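Local coordinates for protein putative peroxiredoxin MT2298 (Mycobacterium tuberculosis, PDB 5C04) that probably reduces hydrogen peroxide, organic hydroperoxides and peroxynitrite through a reactive cysteine thiol, helping to protect the mycobacterium from oxidative stress, at residues A[48-51]-A[52-55]. The protein carries 1 engineered substitution. Numbering follows the deposited sequence. Where two conformers were deposited one is given.
Sequences GELD and QLRD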
loop_
_atom_site.group_PDB
_atom_site.type_symbol
_atom_site.label_atom_id
_atom_site.label_comp_id
_atom_site.label_asym_id
_atom_site.label_seq_id
_atom_site.Cartn_x
_atom_site.Cartn_y
_atom_site.Cartn_z
ATOM N N GLY A 48 -7.044 11.125 11.827
ATOM C CA GLY A 48 -7.585 11.650 13.067
ATOM C C GLY A 48 -7.277 10.736 14.226
ATOM O O GLY A 48 -6.947 11.202 15.329
ATOM N N GLU A 49 -7.474 9.436 14.031
ATOM C CA GLU A 49 -7.251 8.478 15.122
ATOM C C GLU A 49 -5.792 8.430 15.523
ATOM O O GLU A 49 -5.483 8.473 16.719
ATOM C CB GLU A 49 -7.742 7.079 14.757
ATOM C CG GLU A 49 -9.230 6.989 14.450
ATOM C CD GLU A 49 -9.721 5.559 14.527
ATOM O OE1 GLU A 49 -9.270 4.763 13.675
ATOM O OE2 GLU A 49 -10.505 5.204 15.469
ATOM N N LEU A 50 -4.881 8.339 14.575
ATOM C CA LEU A 50 -3.459 8.289 14.937
ATOM C C LEU A 50 -2.935 9.641 15.415
ATOM O O LEU A 50 -2.034 9.671 16.232
ATOM C CB LEU A 50 -2.611 7.672 13.826
ATOM C CG LEU A 50 -2.816 6.166 13.601
ATOM C CD1 LEU A 50 -1.659 5.638 12.743
ATOM C CD2 LEU A 50 -3.009 5.354 14.851
ATOM N N ASP A 51 -3.481 10.749 14.926
ATOM C CA ASP A 51 -3.105 12.067 15.462
ATOM C C ASP A 51 -3.507 12.168 16.910
ATOM O O ASP A 51 -2.726 12.715 17.717
ATOM C CB ASP A 51 -3.713 13.212 14.630
ATOM C CG ASP A 51 -3.027 13.411 13.284
ATOM O OD1 ASP A 51 -2.026 12.714 12.936
ATOM O OD2 ASP A 51 -3.455 14.338 12.543
ATOM N N GLN A 52 -4.685 11.676 17.280
ATOM C CA GLN A 52 -5.118 11.692 18.695
ATOM C C GLN A 52 -4.153 10.820 19.511
ATOM O O GLN A 52 -3.732 11.204 20.611
ATOM C CB GLN A 52 -6.596 11.253 18.823
ATOM C CG GLN A 52 -7.094 10.773 20.198
ATOM C CD GLN A 52 -7.657 11.845 21.113
ATOM O OE1 GLN A 52 -7.931 12.966 20.707
ATOM N NE2 GLN A 52 -7.784 11.503 22.382
ATOM N N LEU A 53 -3.810 9.645 18.996
ATOM C CA LEU A 53 -2.870 8.749 19.699
ATOM C C LEU A 53 -1.526 9.462 19.904
ATOM O O LEU A 53 -0.967 9.478 21.029
ATOM C CB LEU A 53 -2.681 7.469 18.878
ATOM C CG LEU A 53 -2.105 6.243 19.589
ATOM C CD1 LEU A 53 -2.235 5.008 18.705
ATOM C CD2 LEU A 53 -0.661 6.459 19.968
ATOM N N ARG A 54 -1.029 10.085 18.850
ATOM C CA ARG A 54 0.210 10.891 18.863
ATOM C C ARG A 54 0.154 11.968 19.950
ATOM O O ARG A 54 1.097 12.095 20.748
ATOM C CB ARG A 54 0.432 11.561 17.495
ATOM C CG ARG A 54 1.583 12.565 17.419
ATOM C CD ARG A 54 1.473 13.464 16.202
ATOM N NE ARG A 54 0.316 14.351 16.309
ATOM C CZ ARG A 54 -0.248 15.047 15.322
ATOM N NH1 ARG A 54 0.160 14.938 14.061
ATOM N NH2 ARG A 54 -1.288 15.823 15.598
ATOM N N ASP A 55 -0.943 12.722 19.971
ATOM C CA ASP A 55 -1.111 13.863 20.898
ATOM C C ASP A 55 -1.116 13.389 22.366
ATOM O O ASP A 55 -0.845 14.193 23.290
ATOM C CB ASP A 55 -2.411 14.630 20.572
ATOM C CG ASP A 55 -2.354 15.384 19.250
ATOM O OD1 ASP A 55 -1.283 15.507 18.621
ATOM O OD2 ASP A 55 -3.432 15.880 18.834
#
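Asp51 and Arg54, one turn apart on the same helix, lie side by side with the carboxylate stacked on the guanidinium, the two planes only 17° apart. OD1 of Asp51 sits 3.3 Å from NH1 of Arg54, but well out of the guanidinium plane, so this salt bridge works by charge alone, with no N-H aimed at the oxygen. CB of Asp51 lies over the same face, 3.7 Å from NH2 of Arg54 and offset toward the rim of the group. The two atoms of this salt bridge have hydrogen-bond partners outside it: Gln47 donates to OD1 of Asp51, and NH1 of Arg54 donates to the carbonyl oxygen of Ser85. The arginine chain leaves the backbone extended and bends at chi3 (67°), which turns its NE edge to Asp55. There NE and NH2 of Arg54 both grip OD1 of Asp55, each at 3.0 Å, with that oxygen in the guanidinium plane. One arginine thus bridges two aspartates, by its face and by its edge, and probably eases the repulsion between them.

The backbone bonds are those of a regular alpha helix, among them Arg54 N to Leu50 O at 2.8 Å and Gln52 N to Gly48 O at 3.0 Å. On the buried side CD2 of Leu50 meets CD1 of Leu53 at 3.9 Å, while Glu49 forms salt bridges with Arg117 and Arg140 close to Cys46, the probable active-site residue. The i, i+3 and i, i+1 salt-bridge network lies on the surface of helix 44-55, which connects parallel strands 32-37 and 65-71 in a beta-alpha-beta unit of the peroxiredoxin's thioredoxin fold.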